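Local coordinates for protein serine protease inhibitor 2 (Anopheles gambiae, PDB 3PZF) that inhibits clip-domain serine proteases of the mosquito hemolymph and so restrains phenoloxidase activation and melanization, at residues R21-D26 with A267-A272; N40-P45 with F374-E379; A228-Q233 with D262-A267; A245-L250 with Q271-M276; I249-D254 with N258-R263. All coordinates share one frame; numbering follows the deposited sequence.

Overall arrangement
The contacts gather around the strands that serpins call sheet B and the helices that cover them. Along the chain, 21-26 and 40-45 come first and 374-379 last; the other segments follow one another between residues 228 and 276. Contacts 3 and 5 share D262 and R263 on helix 257-263 and have the closest centres, 7 Å apart; those of contacts 1 and 5 are 16 Å apart. Contacts 1, 3 and 4 all use helix 266-274. Contacts 4 and 5 start from strand 244-251, which is bonded to strand 374-380 of contact 2. R21 of contact 1 reaches E379 of contact 2 in a salt bridge. Sequence-distant parts are thus joined into the body of the native inhibitor.

Contact 1: R21-D26 with A267-A272; sequences RQNEFD and ASLHQA
The R21 guanidinium and the H270 imidazole share one water, which lies at the edge of both groups and in the plane of each. The two planes are turned 59° apart. R21 NH1 and H270 ND1 stand 4.1 Å from each other, with the water bridging them. The water accepts from R21 NH1 at 2.9 Å and from the backbone R21 N at 3.0 Å. It also bonds to H270 ND1 at 2.8 Å. The R21 chain runs extended from CG to NE and carries the guanidinium to the helix. H270 has CG anti to the backbone N (chi1 -179°), which helps to set ND1 beside the water. The guanidinium nearby may disfavour a charged imidazole, though E379 probably offsets part of its charge. In serpin terms the contact sets the lead-in to helix A, here 24-35, against helix H, here 266-274. R21 NE is taken up by a salt bridge to E379, on strand 374-380, and R21 also packs on L273. Next to H270, L269 points toward N23, and its CD2 methyl touches the amide end of that residue. N23 sits just before helix 24-35, at the N-cap position.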
# COMPACT_ATOMS: atom_id res chain seq x y z
N ARG A 21 -4.55 5.99 -14.44
CA ARG A 21 -4.61 5.76 -13.00
C ARG A 21 -4.90 7.05 -12.23
O ARG A 21 -4.30 8.09 -12.52
CB ARG A 21 -3.26 5.21 -12.57
CG ARG A 21 -2.97 3.86 -13.21
CD ARG A 21 -1.50 3.44 -13.04
NE ARG A 21 -1.27 2.17 -13.71
CZ ARG A 21 -1.09 2.03 -15.02
NH1 ARG A 21 -1.10 3.10 -15.83
NH2 ARG A 21 -0.91 0.82 -15.53
N GLN A 22 -5.79 6.99 -11.25
CA GLN A 22 -6.00 8.13 -10.36
C GLN A 22 -4.99 8.02 -9.20
O GLN A 22 -5.36 7.77 -8.05
CB GLN A 22 -7.44 8.15 -9.82
CG GLN A 22 -8.46 8.39 -10.91
CD GLN A 22 -9.87 8.50 -10.38
OE1 GLN A 22 -10.83 8.41 -11.15
NE2 GLN A 22 -10.02 8.71 -9.07
N ASN A 23 -3.71 8.20 -9.52
CA ASN A 23 -2.66 7.88 -8.56
C ASN A 23 -1.85 9.10 -8.17
O ASN A 23 -0.76 8.97 -7.63
CB ASN A 23 -1.74 6.77 -9.10
CG ASN A 23 -1.06 7.17 -10.41
OD1 ASN A 23 -1.38 8.23 -11.00
ND2 ASN A 23 -0.17 6.32 -10.91
N GLU A 24 -2.41 10.30 -8.40
CA GLU A 24 -1.71 11.53 -8.05
C GLU A 24 -1.35 11.56 -6.56
O GLU A 24 -0.20 11.79 -6.19
CB GLU A 24 -2.57 12.76 -8.39
CG GLU A 24 -2.83 12.96 -9.89
CD GLU A 24 -3.97 12.10 -10.46
OE1 GLU A 24 -4.77 11.52 -9.68
OE2 GLU A 24 -4.05 12.00 -11.70
N PHE A 25 -2.34 11.37 -5.71
CA PHE A 25 -2.11 11.36 -4.27
C PHE A 25 -1.19 10.19 -3.91
O PHE A 25 -0.24 10.35 -3.15
CB PHE A 25 -3.41 11.21 -3.48
CG PHE A 25 -3.16 10.99 -2.01
CD1 PHE A 25 -2.87 12.05 -1.17
CD2 PHE A 25 -3.08 9.70 -1.51
CE1 PHE A 25 -2.58 11.83 0.17
CE2 PHE A 25 -2.78 9.47 -0.18
CZ PHE A 25 -2.53 10.55 0.66
N ASP A 26 -1.46 9.01 -4.47
CA ASP A 26 -0.66 7.80 -4.16
C ASP A 26 0.83 8.07 -4.34
O ASP A 26 1.63 7.82 -3.43
CB ASP A 26 -1.07 6.64 -5.06
CG ASP A 26 -2.58 6.36 -5.01
OD1 ASP A 26 -3.35 7.26 -5.38
OD2 ASP A 26 -2.97 5.24 -4.64
N ALA A 267 1.74 11.41 -14.80
CA ALA A 267 1.88 11.42 -16.26
C ALA A 267 3.14 10.68 -16.69
O ALA A 267 3.12 9.94 -17.66
CB ALA A 267 1.91 12.86 -16.78
N SER A 268 4.24 10.88 -15.98
CA SER A 268 5.49 10.26 -16.40
C SER A 268 5.45 8.75 -16.14
O SER A 268 6.03 7.97 -16.89
CB SER A 268 6.69 10.90 -15.71
OG SER A 268 6.76 10.50 -14.36
N LEU A 269 4.73 8.34 -15.09
CA LEU A 269 4.60 6.91 -14.82
C LEU A 269 3.61 6.33 -15.80
O LEU A 269 3.81 5.24 -16.33
CB LEU A 269 4.15 6.64 -13.37
CG LEU A 269 4.05 5.16 -12.97
CD1 LEU A 269 5.42 4.52 -13.00
CD2 LEU A 269 3.39 5.01 -11.55
N HIS A 270 2.56 7.08 -16.11
CA HIS A 270 1.64 6.65 -17.15
C HIS A 270 2.41 6.32 -18.45
O HIS A 270 2.21 5.25 -19.04
CB HIS A 270 0.59 7.71 -17.47
CG HIS A 270 -0.37 7.27 -18.53
ND1 HIS A 270 -1.38 6.37 -18.27
CD2 HIS A 270 -0.43 7.53 -19.85
CE1 HIS A 270 -2.04 6.12 -19.39
NE2 HIS A 270 -1.47 6.81 -20.37
N GLN A 271 3.25 7.24 -18.90
CA GLN A 271 3.96 7.05 -20.17
C GLN A 271 4.95 5.91 -20.05
O GLN A 271 5.08 5.11 -20.96
CB GLN A 271 4.70 8.31 -20.58
CG GLN A 271 5.42 8.19 -21.94
CD GLN A 271 6.26 9.39 -22.25
OE1 GLN A 271 5.84 10.51 -22.02
NE2 GLN A 271 7.44 9.15 -22.79
N ALA A 272 5.65 5.82 -18.92
CA ALA A 272 6.68 4.77 -18.78
C ALA A 272 6.00 3.40 -18.88
O ALA A 272 6.49 2.51 -19.56
CB ALA A 272 7.42 4.90 -17.46
O HOH W 1 -1.79 5.95 -15.53

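Contact 2: N40-P45 with F374-E379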
# COMPACT_ATOMS: atom_id res chain seq x y z
N ASN A 40 14.01 -0.90 3.73
CA ASN A 40 12.90 -1.37 2.91
C ASN A 40 11.63 -0.70 3.38
O ASN A 40 11.48 -0.41 4.57
CB ASN A 40 12.73 -2.90 3.02
CG ASN A 40 13.96 -3.65 2.62
OD1 ASN A 40 14.78 -3.14 1.86
ND2 ASN A 40 14.08 -4.88 3.08
N VAL A 41 10.70 -0.44 2.46
CA VAL A 41 9.43 0.17 2.82
C VAL A 41 8.36 -0.59 2.06
O VAL A 41 8.58 -0.97 0.91
CB VAL A 41 9.36 1.65 2.40
CG1 VAL A 41 7.92 2.22 2.64
CG2 VAL A 41 10.37 2.50 3.14
N VAL A 42 7.19 -0.81 2.68
CA VAL A 42 6.02 -1.25 1.90
C VAL A 42 4.78 -0.61 2.55
O VAL A 42 4.67 -0.54 3.79
CB VAL A 42 5.92 -2.80 1.84
CG1 VAL A 42 5.71 -3.39 3.23
CG2 VAL A 42 4.82 -3.26 0.89
N LEU A 43 3.90 -0.07 1.73
CA LEU A 43 2.65 0.47 2.25
C LEU A 43 1.52 0.27 1.23
O LEU A 43 1.74 -0.26 0.13
CB LEU A 43 2.84 1.97 2.57
CG LEU A 43 3.02 2.84 1.32
CD1 LEU A 43 2.31 4.21 1.52
CD2 LEU A 43 4.49 3.06 0.97
N SER A 44 0.31 0.66 1.59
CA SER A 44 -0.81 0.55 0.65
C SER A 44 -1.39 1.94 0.41
O SER A 44 -2.18 2.43 1.21
CB SER A 44 -1.89 -0.40 1.19
OG SER A 44 -3.03 -0.37 0.32
N PRO A 45 -0.98 2.59 -0.70
CA PRO A 45 -1.43 3.97 -0.91
C PRO A 45 -2.93 4.01 -1.10
O PRO A 45 -3.59 4.90 -0.58
CB PRO A 45 -0.70 4.41 -2.19
CG PRO A 45 0.49 3.43 -2.32
CD PRO A 45 0.04 2.14 -1.69
N PHE A 374 15.53 -0.95 -5.70
CA PHE A 374 14.49 -0.76 -6.71
C PHE A 374 13.17 -0.49 -6.04
O PHE A 374 13.03 -0.68 -4.83
CB PHE A 374 14.39 -2.00 -7.61
CG PHE A 374 14.13 -3.30 -6.87
CD1 PHE A 374 15.19 -4.12 -6.47
CD2 PHE A 374 12.83 -3.72 -6.62
CE1 PHE A 374 14.96 -5.31 -5.84
CE2 PHE A 374 12.58 -4.93 -5.98
CZ PHE A 374 13.67 -5.73 -5.57
N ILE A 375 12.21 -0.02 -6.85
CA ILE A 375 10.85 0.28 -6.41
C ILE A 375 9.96 -0.82 -6.93
O ILE A 375 10.22 -1.36 -8.00
CB ILE A 375 10.43 1.63 -7.04
CG1 ILE A 375 11.37 2.72 -6.51
CG2 ILE A 375 8.89 1.94 -6.78
CD1 ILE A 375 11.51 3.97 -7.43
N PHE A 376 8.92 -1.19 -6.19
CA PHE A 376 7.93 -2.11 -6.71
C PHE A 376 6.53 -1.64 -6.30
O PHE A 376 6.38 -0.83 -5.37
CB PHE A 376 8.18 -3.53 -6.19
CG PHE A 376 8.04 -3.67 -4.70
CD1 PHE A 376 9.15 -3.53 -3.85
CD2 PHE A 376 6.80 -3.97 -4.13
CE1 PHE A 376 9.02 -3.65 -2.46
CE2 PHE A 376 6.67 -4.09 -2.73
CZ PHE A 376 7.78 -3.93 -1.91
N PHE A 377 5.53 -2.11 -7.02
CA PHE A 377 4.14 -1.87 -6.64
C PHE A 377 3.25 -2.99 -7.17
O PHE A 377 3.61 -3.69 -8.12
CB PHE A 377 3.63 -0.46 -7.03
CG PHE A 377 3.60 -0.16 -8.50
CD1 PHE A 377 4.71 0.38 -9.14
CD2 PHE A 377 2.43 -0.34 -9.25
CE1 PHE A 377 4.66 0.71 -10.51
CE2 PHE A 377 2.40 -0.03 -10.63
CZ PHE A 377 3.52 0.50 -11.23
N ILE A 378 2.12 -3.21 -6.50
CA ILE A 378 1.16 -4.19 -6.97
C ILE A 378 -0.08 -3.42 -7.35
O ILE A 378 -0.56 -2.60 -6.56
CB ILE A 378 0.82 -5.20 -5.87
CG1 ILE A 378 2.09 -6.02 -5.53
CG2 ILE A 378 -0.31 -6.15 -6.37
CD1 ILE A 378 1.86 -6.98 -4.41
N GLU A 379 -0.60 -3.68 -8.54
CA GLU A 379 -1.76 -2.93 -9.03
C GLU A 379 -2.89 -3.87 -9.44
O GLU A 379 -2.64 -4.98 -9.89
CB GLU A 379 -1.28 -2.07 -10.20
CG GLU A 379 -2.25 -1.70 -11.27
CD GLU A 379 -1.54 -0.89 -12.33
OE1 GLU A 379 -0.91 0.12 -11.96
OE2 GLU A 379 -1.56 -1.28 -13.52
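V42 and F376 each have chi1 near +60°, at 63° and 64°. In V42 this leaves CG2 anti to the backbone N, and this is the methyl that meets the ring. In F376 it places CG between the backbone N and the carbonyl carbon and swings the ring toward V42. V42 CG2 then lies 4.1 Å from both F376 CZ and F376 CE2, so one methyl meets the far end of the ring at a slant. V41 O is a more distant neighbour, 4.2 Å from F376 CZ. No hydrogen bond joins the segments. Their backbones are well apart, 8.8 Å between V42 CA and F377 CA, because strand 386-392 runs between them. That strand bonds to V41 and L43 on one side and to F376 on the other. The F376 ring also meets F288, and V42 packs on I339 and F290. The contact thus belongs to the buried hydrophobic core of the serpin fold, where three antiparallel strands of sheet B pack against other strands of the body.

Contact 3: A228-Q233 with D262-A267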
# COMPACT_ATOMS: atom_id res chain seq x y z
N ALA A 228 13.88 5.55 -21.01
CA ALA A 228 14.82 6.65 -21.15
C ALA A 228 14.39 7.82 -20.27
O ALA A 228 15.22 8.51 -19.66
CB ALA A 228 14.91 7.08 -22.62
N ASP A 229 13.08 8.02 -20.21
CA ASP A 229 12.48 9.13 -19.48
C ASP A 229 12.77 9.04 -17.97
O ASP A 229 13.21 10.03 -17.36
CB ASP A 229 10.96 9.13 -19.74
CG ASP A 229 10.28 10.41 -19.31
OD1 ASP A 229 10.64 11.48 -19.85
OD2 ASP A 229 9.36 10.36 -18.45
N LEU A 230 12.57 7.86 -17.38
CA LEU A 230 12.75 7.69 -15.93
C LEU A 230 14.19 7.32 -15.55
O LEU A 230 14.57 7.44 -14.39
CB LEU A 230 11.81 6.61 -15.38
CG LEU A 230 10.31 6.87 -15.51
CD1 LEU A 230 9.51 5.79 -14.76
CD2 LEU A 230 9.93 8.25 -14.99
N GLY A 231 14.97 6.85 -16.51
CA GLY A 231 16.30 6.35 -16.22
C GLY A 231 16.26 5.02 -15.48
O GLY A 231 17.04 4.79 -14.56
N ALA A 232 15.36 4.14 -15.89
CA ALA A 232 15.14 2.89 -15.15
C ALA A 232 14.49 1.85 -16.03
O ALA A 232 13.72 2.18 -16.94
CB ALA A 232 14.19 3.17 -13.95
N GLN A 233 14.77 0.58 -15.73
CA GLN A 233 14.06 -0.51 -16.37
C GLN A 233 12.78 -0.76 -15.64
O GLN A 233 12.71 -0.62 -14.41
CB GLN A 233 14.90 -1.78 -16.36
CG GLN A 233 16.09 -1.74 -17.38
CD GLN A 233 17.05 -2.87 -17.09
OE1 GLN A 233 17.68 -2.90 -16.01
NE2 GLN A 233 17.16 -3.83 -18.02
N ASP A 262 12.15 11.21 -8.17
CA ASP A 262 11.88 12.60 -8.54
C ASP A 262 11.32 12.73 -9.95
O ASP A 262 10.68 13.73 -10.27
CB ASP A 262 13.17 13.42 -8.43
CG ASP A 262 13.63 13.59 -6.99
OD1 ASP A 262 12.78 13.58 -6.08
OD2 ASP A 262 14.86 13.73 -6.77
N ARG A 263 11.57 11.73 -10.78
CA ARG A 263 11.12 11.74 -12.17
C ARG A 263 9.72 11.20 -12.29
O ARG A 263 9.05 11.41 -13.30
CB ARG A 263 12.05 10.88 -13.05
CG ARG A 263 13.43 11.49 -13.32
CD ARG A 263 13.31 12.74 -14.18
NE ARG A 263 12.72 12.44 -15.49
CZ ARG A 263 12.24 13.36 -16.32
NH1 ARG A 263 12.28 14.65 -15.99
NH2 ARG A 263 11.72 12.99 -17.49
N ILE A 264 9.28 10.47 -11.27
CA ILE A 264 7.98 9.82 -11.32
C ILE A 264 6.86 10.73 -10.85
O ILE A 264 6.94 11.32 -9.78
CB ILE A 264 7.96 8.56 -10.44
CG1 ILE A 264 8.85 7.48 -11.07
CG2 ILE A 264 6.53 8.04 -10.29
CD1 ILE A 264 9.01 6.28 -10.17
N ASN A 265 5.82 10.83 -11.68
CA ASN A 265 4.58 11.51 -11.32
C ASN A 265 3.50 10.81 -12.12
O ASN A 265 3.81 9.88 -12.86
CB ASN A 265 4.66 13.00 -11.63
CG ASN A 265 5.10 13.28 -13.06
OD1 ASN A 265 4.36 12.98 -13.99
ND2 ASN A 265 6.28 13.86 -13.24
N SER A 266 2.24 11.19 -11.97
CA SER A 266 1.19 10.42 -12.63
C SER A 266 1.40 10.30 -14.14
O SER A 266 1.19 9.23 -14.71
CB SER A 266 -0.18 11.03 -12.36
OG SER A 266 -0.49 10.85 -10.98
N ALA A 267 1.74 11.41 -14.80
CA ALA A 267 1.88 11.42 -16.26
C ALA A 267 3.14 10.68 -16.69
O ALA A 267 3.12 9.94 -17.66
CB ALA A 267 1.91 12.86 -16.78
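The backbones come closest at L230 and R263, whose CA atoms are 5.8 Å apart. Here 228-230 have helical phi and psi, and G231 turns the chain with a positive phi. R263 points toward this turn and holds it at its polar side. Its chain is bent at chi2 and chi3, which folds the guanidinium back so that its edge meets D229. R263 NE donates to D229 O at 3.1 Å, bent to 145° and tilted from the carbonyl plane. R263 NH2 adds a weak bond to the same oxygen. R263 NH2 also makes a salt bridge to D229 OD1 at 3.0 Å, with the carboxylate at the guanidinium edge and the two planes 72° apart. One side chain thus grips both the carbonyl and the carboxylate of D229. The turn closes with a G1 beta bulge, G231 and A232 both facing S227. It joins strand 232-238 to the later part of strand 211-227, both of sheet B in serpin terms. Beside the polar grip, L230 CD2 lies 3.7 Å from R263 O and also touches R263 CB, while L230 CD1 reaches I264 CG1 at 4.1 Å. I264 also packs on L269 and I249, and L230 on A272.

Contact 4: A245-L250 with Q271-M276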
# COMPACT_ATOMS: atom_id res chain seq x y z
N ALA A 245 -0.88 -7.58 -10.73
CA ALA A 245 0.50 -7.78 -11.20
C ALA A 245 1.46 -6.98 -10.34
O ALA A 245 1.06 -6.00 -9.76
CB ALA A 245 0.61 -7.34 -12.68
N MET A 246 2.72 -7.42 -10.19
CA MET A 246 3.71 -6.61 -9.50
C MET A 246 4.60 -5.96 -10.54
O MET A 246 5.13 -6.63 -11.42
CB MET A 246 4.58 -7.43 -8.53
CG MET A 246 5.62 -6.55 -7.80
SD MET A 246 6.52 -7.42 -6.45
CE MET A 246 5.35 -7.38 -5.09
N TYR A 247 4.78 -4.65 -10.41
CA TYR A 247 5.72 -3.95 -11.27
C TYR A 247 6.99 -3.62 -10.52
O TYR A 247 6.95 -3.37 -9.31
CB TYR A 247 5.11 -2.64 -11.76
CG TYR A 247 4.13 -2.76 -12.91
CD1 TYR A 247 2.78 -3.00 -12.67
CD2 TYR A 247 4.56 -2.62 -14.24
CE1 TYR A 247 1.86 -3.09 -13.73
CE2 TYR A 247 3.64 -2.70 -15.30
CZ TYR A 247 2.30 -2.94 -15.04
OH TYR A 247 1.42 -3.00 -16.13
N PHE A 248 8.14 -3.67 -11.21
CA PHE A 248 9.44 -3.36 -10.62
C PHE A 248 10.04 -2.22 -11.42
O PHE A 248 10.07 -2.30 -12.65
CB PHE A 248 10.38 -4.58 -10.70
CG PHE A 248 9.85 -5.80 -9.99
CD1 PHE A 248 10.25 -6.09 -8.70
CD2 PHE A 248 8.90 -6.62 -10.60
CE1 PHE A 248 9.73 -7.19 -8.04
CE2 PHE A 248 8.38 -7.72 -9.94
CZ PHE A 248 8.81 -8.02 -8.65
N ILE A 249 10.53 -1.19 -10.75
CA ILE A 249 11.26 -0.11 -11.42
C ILE A 249 12.69 -0.11 -10.89
O ILE A 249 12.90 0.21 -9.72
CB ILE A 249 10.61 1.25 -11.18
CG1 ILE A 249 9.17 1.25 -11.72
CG2 ILE A 249 11.45 2.38 -11.80
CD1 ILE A 249 8.33 2.52 -11.33
N LEU A 250 13.63 -0.47 -11.77
CA LEU A 250 15.03 -0.68 -11.39
C LEU A 250 15.85 0.43 -12.03
O LEU A 250 16.03 0.43 -13.26
CB LEU A 250 15.50 -2.05 -11.89
CG LEU A 250 17.00 -2.38 -11.71
CD1 LEU A 250 17.37 -2.53 -10.23
CD2 LEU A 250 17.34 -3.64 -12.47
N GLN A 271 3.25 7.24 -18.90
CA GLN A 271 3.96 7.05 -20.17
C GLN A 271 4.95 5.91 -20.05
O GLN A 271 5.08 5.11 -20.96
CB GLN A 271 4.70 8.31 -20.58
CG GLN A 271 5.42 8.19 -21.94
CD GLN A 271 6.26 9.39 -22.25
OE1 GLN A 271 5.84 10.51 -22.02
NE2 GLN A 271 7.44 9.15 -22.79
N ALA A 272 5.65 5.82 -18.92
CA ALA A 272 6.68 4.77 -18.78
C ALA A 272 6.00 3.40 -18.88
O ALA A 272 6.49 2.51 -19.56
CB ALA A 272 7.42 4.90 -17.46
N LEU A 273 4.84 3.24 -18.26
CA LEU A 273 4.13 1.96 -18.34
C LEU A 273 3.56 1.76 -19.76
O LEU A 273 3.50 0.64 -20.28
CB LEU A 273 3.02 1.86 -17.31
CG LEU A 273 3.46 2.04 -15.84
CD1 LEU A 273 2.23 1.99 -14.89
CD2 LEU A 273 4.51 1.06 -15.42
N TRP A 274 3.16 2.86 -20.39
CA TRP A 274 2.60 2.82 -21.74
C TRP A 274 3.59 2.27 -22.73
O TRP A 274 3.23 1.54 -23.66
CB TRP A 274 2.19 4.25 -22.15
CG TRP A 274 1.38 4.35 -23.44
CD1 TRP A 274 1.81 4.83 -24.67
CD2 TRP A 274 0.01 4.02 -23.59
NE1 TRP A 274 0.76 4.79 -25.57
CE2 TRP A 274 -0.36 4.31 -24.92
CE3 TRP A 274 -0.96 3.52 -22.71
CZ2 TRP A 274 -1.64 4.08 -25.41
CZ3 TRP A 274 -2.24 3.30 -23.19
CH2 TRP A 274 -2.57 3.59 -24.53
N TYR A 275 4.86 2.61 -22.54
CA TYR A 275 5.94 2.15 -23.42
C TYR A 275 6.32 0.67 -23.26
O TYR A 275 7.10 0.14 -24.05
CB TYR A 275 7.18 2.98 -23.14
CG TYR A 275 7.22 4.31 -23.84
CD1 TYR A 275 6.05 4.94 -24.28
CD2 TYR A 275 8.42 4.94 -24.07
CE1 TYR A 275 6.10 6.16 -24.92
CE2 TYR A 275 8.48 6.16 -24.73
CZ TYR A 275 7.30 6.76 -25.15
OH TYR A 275 7.37 7.97 -25.78
N MET A 276 5.82 0.00 -22.23
CA MET A 276 6.21 -1.39 -22.04
C MET A 276 5.54 -2.28 -23.07
O MET A 276 4.38 -2.11 -23.37
CB MET A 276 5.82 -1.86 -20.62
CG MET A 276 6.54 -1.08 -19.55
SD MET A 276 5.90 -1.45 -17.88
CE MET A 276 6.64 -3.10 -17.64
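From A245 onward, the strand first touches the helix segment at Y247, which meets both L273 and M276. Before it, A245 is bonded through its backbone to E379, and M246 packs on F376 and I378. Y247 points toward the helix, and the CD2-CE2 side of its ring does the touching. L273 CD2 lies 3.9 Å from Y247 CE2 and comes in obliquely. M276 SD is 3.7 Å from Y247 CE2, close to the ring plane. This is a Met-aromatic contact of the edge kind: the sulfur is 4.9 Å from the ring centroid and 82° off the ring normal. The M276 chain bends at chi3 (75°), and this brings the CE methyl to the same edge, 3.8 Å from Y247 CE2. The F377 ring, nearly parallel at about 15°, also meets Y247. All three side chains of the contact are buried, and no hydrogen bond crosses between the segments. Further on, F248 packs on F374. Strand 244-251 lies between strands 232-238 and 374-380 in sheet B. L273 of helix 266-274 and M276 just beyond it cover Y247, and M276 reaches on to I234 and to Y223 of strand 211-227.

Contact 5: I249-D254 with N258-R263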
# COMPACT_ATOMS: atom_id res chain seq x y z
N ILE A 249 10.53 -1.19 -10.75
CA ILE A 249 11.26 -0.11 -11.42
C ILE A 249 12.69 -0.11 -10.89
O ILE A 249 12.90 0.21 -9.72
CB ILE A 249 10.61 1.25 -11.18
CG1 ILE A 249 9.17 1.25 -11.72
CG2 ILE A 249 11.45 2.38 -11.80
CD1 ILE A 249 8.33 2.52 -11.33
N LEU A 250 13.63 -0.47 -11.77
CA LEU A 250 15.03 -0.68 -11.39
C LEU A 250 15.85 0.43 -12.03
O LEU A 250 16.03 0.43 -13.26
CB LEU A 250 15.50 -2.05 -11.89
CG LEU A 250 17.00 -2.38 -11.71
CD1 LEU A 250 17.37 -2.53 -10.23
CD2 LEU A 250 17.34 -3.64 -12.47
N PRO A 251 16.33 1.38 -11.23
CA PRO A 251 17.11 2.50 -11.77
C PRO A 251 18.32 1.98 -12.56
O PRO A 251 18.93 1.01 -12.12
CB PRO A 251 17.59 3.24 -10.50
CG PRO A 251 16.53 2.92 -9.46
CD PRO A 251 16.11 1.49 -9.77
N ASN A 252 18.61 2.55 -13.71
CA ASN A 252 19.83 2.21 -14.41
C ASN A 252 20.99 2.46 -13.47
O ASN A 252 20.87 3.21 -12.49
CB ASN A 252 19.97 3.07 -15.67
CG ASN A 252 18.83 2.88 -16.66
OD1 ASN A 252 18.17 1.82 -16.74
ND2 ASN A 252 18.60 3.91 -17.46
N PRO A 253 22.14 1.83 -13.74
CA PRO A 253 23.25 1.89 -12.78
C PRO A 253 23.74 3.32 -12.53
O PRO A 253 24.31 3.60 -11.48
CB PRO A 253 24.36 1.06 -13.46
CG PRO A 253 23.64 0.17 -14.41
CD PRO A 253 22.44 0.96 -14.89
N ASP A 254 23.49 4.20 -13.48
CA ASP A 254 23.90 5.60 -13.40
C ASP A 254 23.06 6.41 -12.42
O ASP A 254 23.42 7.55 -12.10
CB ASP A 254 23.77 6.24 -14.79
CG ASP A 254 25.09 6.32 -15.55
OD1 ASP A 254 26.03 5.57 -15.21
OD2 ASP A 254 25.18 7.14 -16.49
N ASN A 258 16.33 7.47 -5.48
CA ASN A 258 15.87 8.83 -5.22
C ASN A 258 15.76 9.65 -6.52
O ASN A 258 14.78 10.37 -6.73
CB ASN A 258 16.78 9.52 -4.19
CG ASN A 258 16.31 9.29 -2.73
OD1 ASN A 258 17.13 9.20 -1.81
ND2 ASN A 258 15.00 9.19 -2.53
N GLN A 259 16.74 9.52 -7.41
CA GLN A 259 16.68 10.24 -8.68
C GLN A 259 15.50 9.76 -9.53
O GLN A 259 14.80 10.57 -10.12
CB GLN A 259 18.02 10.09 -9.46
CG GLN A 259 19.21 10.70 -8.67
CD GLN A 259 20.57 10.46 -9.33
OE1 GLN A 259 20.84 9.39 -9.87
NE2 GLN A 259 21.44 11.46 -9.27
N VAL A 260 15.29 8.45 -9.60
CA VAL A 260 14.18 7.91 -10.37
C VAL A 260 12.84 8.39 -9.74
O VAL A 260 11.91 8.80 -10.43
CB VAL A 260 14.27 6.37 -10.45
CG1 VAL A 260 13.00 5.79 -11.09
CG2 VAL A 260 15.54 5.95 -11.23
N LEU A 261 12.76 8.37 -8.41
CA LEU A 261 11.56 8.87 -7.73
C LEU A 261 11.18 10.30 -8.14
O LEU A 261 10.02 10.57 -8.44
CB LEU A 261 11.74 8.80 -6.21
CG LEU A 261 11.53 7.40 -5.64
CD1 LEU A 261 11.83 7.42 -4.16
CD2 LEU A 261 10.09 6.90 -5.87
N ASP A 262 12.15 11.21 -8.17
CA ASP A 262 11.88 12.60 -8.54
C ASP A 262 11.32 12.73 -9.95
O ASP A 262 10.68 13.73 -10.27
CB ASP A 262 13.17 13.42 -8.43
CG ASP A 262 13.63 13.59 -6.99
OD1 ASP A 262 12.78 13.58 -6.08
OD2 ASP A 262 14.86 13.73 -6.77
N ARG A 263 11.57 11.73 -10.78
CA ARG A 263 11.12 11.74 -12.17
C ARG A 263 9.72 11.20 -12.29
O ARG A 263 9.05 11.41 -13.30
CB ARG A 263 12.05 10.88 -13.05
CG ARG A 263 13.43 11.49 -13.32
CD ARG A 263 13.31 12.74 -14.18
NE ARG A 263 12.72 12.44 -15.49
CZ ARG A 263 12.24 13.36 -16.32
NH1 ARG A 263 12.28 14.65 -15.99
NH2 ARG A 263 11.72 12.99 -17.49
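Q259 is the first residue of 258-263 to approach the other segment, near the backbone of D254. Its OE1 is 3.9 Å from D254 O, a mere neighbourhood of two oxygens. The true partner of Q259 OE1 is T256 N, a bond back to the residue just before the helix. V260 follows and carries the contact, with one methyl for each of two residues. V260 CG2 presses on the proline ring, 3.5 Å from P251 CB and 3.6 Å from P251 CG. The closer pair is tighter than usual van der Waals contact. V260 CG1 is anti to the backbone N (chi1 172°), and this directs it to I249 CG2 at 3.8 Å. The two touching strand residues, I249 and P251, both point toward the helix, while L250 between them points away. L261 turns to another strand and packs on I375. R263 N bonds to V260 O. Helix 257-263, helix G of the serpin fold, lies against the end of strand 244-251. Strand 232-238 is bonded to that strand and adds A232 beside V260, strand 374-380 borders it through I375, and R372 bonds to P251 O.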